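Local coordinates for heat shock protein, putative (Plasmodium falciparum, PDB 1Y6Z), which is a member of the Hsp90 family, represented here by its middle domain, and probably acts as an ATP-dependent chaperone that binds unfolded proteins, at residues 14-20 and 32-38. Numbering follows the deposited sequence.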
loop_
_atom_site.group_PDB
_atom_site.type_symbol
_atom_site.label_atom_id
_atom_site.label_comp_id
_atom_site.label_asym_id
_atom_site.label_seq_id
_atom_site.Cartn_x
_atom_site.Cartn_y
_atom_site.Cartn_z
ATOM N N LEU B 14 -1.613 21.037 -16.628
ATOM C CA LEU B 14 -1.845 21.805 -15.379
ATOM C C LEU B 14 -0.604 22.028 -14.503
ATOM O O LEU B 14 0.212 21.145 -14.333
ATOM C CB LEU B 14 -2.951 21.086 -14.553
ATOM C CG LEU B 14 -4.260 20.780 -15.327
ATOM C CD1 LEU B 14 -5.294 19.900 -14.558
ATOM C CD2 LEU B 14 -4.865 22.060 -15.775
ATOM N N THR B 15 -0.486 23.206 -13.881
ATOM C CA THR B 15 0.606 23.439 -12.958
ATOM C C THR B 15 0.095 23.280 -11.519
ATOM O O THR B 15 -1.115 23.305 -11.281
ATOM C CB THR B 15 1.146 24.897 -13.071
ATOM O OG1 THR B 15 0.088 25.827 -12.781
ATOM C CG2 THR B 15 1.795 25.173 -14.426
ATOM N N GLU B 16 1.001 23.140 -10.568
ATOM C CA GLU B 16 0.621 23.209 -9.170
ATOM C C GLU B 16 -0.271 24.389 -8.862
ATOM O O GLU B 16 -1.255 24.252 -8.140
ATOM C CB GLU B 16 1.837 23.283 -8.256
ATOM C CG GLU B 16 1.493 22.974 -6.779
ATOM C CD GLU B 16 2.665 23.139 -5.841
ATOM O OE1 GLU B 16 3.158 24.271 -5.671
ATOM O OE2 GLU B 16 3.065 22.144 -5.216
ATOM N N ASN B 17 0.045 25.539 -9.438
ATOM C CA ASN B 17 -0.717 26.749 -9.188
ATOM C C ASN B 17 -2.144 26.652 -9.686
ATOM O O ASN B 17 -3.016 27.229 -9.059
ATOM C CB ASN B 17 -0.061 27.986 -9.786
ATOM C CG ASN B 17 -0.770 29.275 -9.352
ATOM O OD1 ASN B 17 -0.560 29.749 -8.235
ATOM N ND2 ASN B 17 -1.650 29.813 -10.216
ATOM N N ASP B 18 -2.380 25.938 -10.793
ATOM C CA ASP B 18 -3.702 25.700 -11.323
ATOM C C ASP B 18 -4.558 24.914 -10.285
ATOM O O ASP B 18 -5.713 25.202 -10.085
ATOM C CB ASP B 18 -3.647 24.887 -12.614
ATOM C CG ASP B 18 -3.147 25.703 -13.808
ATOM O OD1 ASP B 18 -3.307 26.938 -13.780
ATOM O OD2 ASP B 18 -2.584 25.097 -14.741
ATOM N N TYR B 19 -3.942 23.914 -9.659
ATOM C CA TYR B 19 -4.638 23.105 -8.627
ATOM C C TYR B 19 -4.885 23.912 -7.330
ATOM O O TYR B 19 -5.978 23.856 -6.723
ATOM C CB TYR B 19 -3.791 21.860 -8.347
ATOM C CG TYR B 19 -3.900 20.782 -9.420
ATOM C CD1 TYR B 19 -2.873 20.570 -10.320
ATOM C CD2 TYR B 19 -5.057 19.981 -9.533
ATOM C CE1 TYR B 19 -2.963 19.549 -11.296
ATOM C CE2 TYR B 19 -5.143 18.958 -10.471
ATOM C CZ TYR B 19 -4.097 18.761 -11.361
ATOM O OH TYR B 19 -4.193 17.732 -12.312
ATOM N N TYR B 20 -3.855 24.612 -6.889
ATOM C CA TYR B 20 -3.974 25.471 -5.686
ATOM C C TYR B 20 -5.015 26.569 -5.875
ATOM O O TYR B 20 -5.808 26.815 -4.981
ATOM C CB TYR B 20 -2.640 26.105 -5.368
ATOM C CG TYR B 20 -1.635 25.250 -4.652
ATOM C CD1 TYR B 20 -1.723 23.837 -4.617
ATOM C CD2 TYR B 20 -0.535 25.856 -4.032
ATOM C CE1 TYR B 20 -0.740 23.077 -3.983
ATOM C CE2 TYR B 20 0.428 25.086 -3.397
ATOM C CZ TYR B 20 0.301 23.701 -3.362
ATOM O OH TYR B 20 1.243 22.925 -2.707
ATOM N N ASP B 32 -2.618 27.493 1.238
ATOM C CA ASP B 32 -2.337 26.452 0.237
ATOM C C ASP B 32 -2.551 25.054 0.822
ATOM O O ASP B 32 -2.240 24.818 1.973
ATOM C CB ASP B 32 -0.915 26.569 -0.219
ATOM C CG ASP B 32 -0.715 27.721 -1.244
ATOM O OD1 ASP B 32 -1.681 28.403 -1.636
ATOM O OD2 ASP B 32 0.414 27.863 -1.734
ATOM N N PRO B 33 -3.010 24.109 -0.008
ATOM C CA PRO B 33 -3.068 22.763 0.540
ATOM C C PRO B 33 -1.703 22.160 0.767
ATOM O O PRO B 33 -0.689 22.556 0.136
ATOM C CB PRO B 33 -3.877 21.956 -0.526
ATOM C CG PRO B 33 -3.834 22.761 -1.761
ATOM C CD PRO B 33 -3.482 24.200 -1.401
ATOM N N LEU B 34 -1.658 21.207 1.675
ATOM C CA LEU B 34 -0.453 20.514 1.976
ATOM C C LEU B 34 -0.090 19.524 0.865
ATOM O O LEU B 34 1.111 19.277 0.613
ATOM C CB LEU B 34 -0.603 19.788 3.305
ATOM C CG LEU B 34 0.001 20.463 4.554
ATOM C CD1 LEU B 34 0.109 21.976 4.483
ATOM C CD2 LEU B 34 -0.631 19.908 5.850
ATOM N N ALA B 35 -1.133 18.950 0.259
ATOM C CA ALA B 35 -0.945 18.017 -0.837
ATOM C C ALA B 35 -2.262 17.866 -1.633
ATOM O O ALA B 35 -3.361 18.297 -1.200
ATOM C CB ALA B 35 -0.522 16.698 -0.286
ATOM N N TYR B 36 -2.157 17.240 -2.798
ATOM C CA TYR B 36 -3.329 16.910 -3.593
ATOM C C TYR B 36 -3.018 15.732 -4.489
ATOM O O TYR B 36 -1.845 15.478 -4.762
ATOM C CB TYR B 36 -3.798 18.081 -4.471
ATOM C CG TYR B 36 -2.826 18.489 -5.542
ATOM C CD1 TYR B 36 -2.933 17.998 -6.856
ATOM C CD2 TYR B 36 -1.808 19.391 -5.260
ATOM C CE1 TYR B 36 -2.027 18.380 -7.836
ATOM C CE2 TYR B 36 -0.871 19.778 -6.265
ATOM C CZ TYR B 36 -1.009 19.265 -7.534
ATOM O OH TYR B 36 -0.093 19.644 -8.493
ATOM N N VAL B 37 -4.080 15.084 -4.979
ATOM C CA VAL B 37 -3.957 14.091 -6.058
ATOM C C VAL B 37 -5.195 14.220 -6.961
ATOM O O VAL B 37 -6.311 14.406 -6.457
ATOM C CB VAL B 37 -3.789 12.631 -5.483
ATOM C CG1 VAL B 37 -4.860 12.303 -4.528
ATOM C CG2 VAL B 37 -3.674 11.602 -6.622
ATOM N N HIS B 38 -4.954 14.127 -8.265
ATOM C CA HIS B 38 -6.006 14.209 -9.276
ATOM C C HIS B 38 -5.988 12.813 -9.928
ATOM O O HIS B 38 -4.952 12.394 -10.434
ATOM C CB HIS B 38 -5.638 15.295 -10.263
ATOM C CG HIS B 38 -6.600 15.438 -11.415
ATOM N ND1 HIS B 38 -6.341 16.259 -12.485
ATOM C CD2 HIS B 38 -7.819 14.898 -11.645
ATOM C CE1 HIS B 38 -7.349 16.200 -13.343
ATOM N NE2 HIS B 38 -8.263 15.399 -12.847
HETATM O O HOH W 1 2.506 19.872 -6.954
#
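Y19 and Y36 lie in an offset stack, with ring centroids 4.5 Å apart and planes inclined by 26°, and with H38 they form an aromatic cluster where the first turn of helix 16-27 packs on strand 35-41, an edge strand of the mixed sheet in this Hsp90 middle domain. The axes of the short segments are nearly perpendicular; Y19 faces Y36 and H38 of the strand, while Y20 faces D32 and P33 of the loop before it. The overlap is partial: CE1 of Y36 sits 3.4 Å above the plane of the Y19 ring, displaced toward its rim. Part of the Y36 face instead receives CB of Y19, a CH-pi contact 4.0 Å from the centroid. CB of Y36 points toward the helix, and with CG between the backbone N and the carbonyl carbon (chi1 65°) the ring lies against Y19, while its edge meets CG of E16. A water donates to E16 OE2 and is also hydrogen-bonded to Y36 OH, bridging the two.

Y20 is sandwiched differently. P33 CD covers one face, 3.9 Å from the ring centroid, and E16 CG, one helical turn earlier, covers the opposite face. D32 approaches the same ring obliquely, its carboxylate steeply tilted from the ring plane; the charge is paired mainly with K24 through OD1. At the helix N-terminus T15 and D18 form a capping box, T15 OG1 accepting from D18 N and D18 OD2 from T15 N.

At the other end of the cluster the H38 and Y19 rings meet rim to rim, planes 68° apart. H38 NE2 is bonded to W7 O. ND1 lies at the edge of the Y19 ring, in its plane, Y19 OH lies in the plane of the imidazole, and H38 ND1 and Y19 OH form a 2.6 Å hydrogen bond.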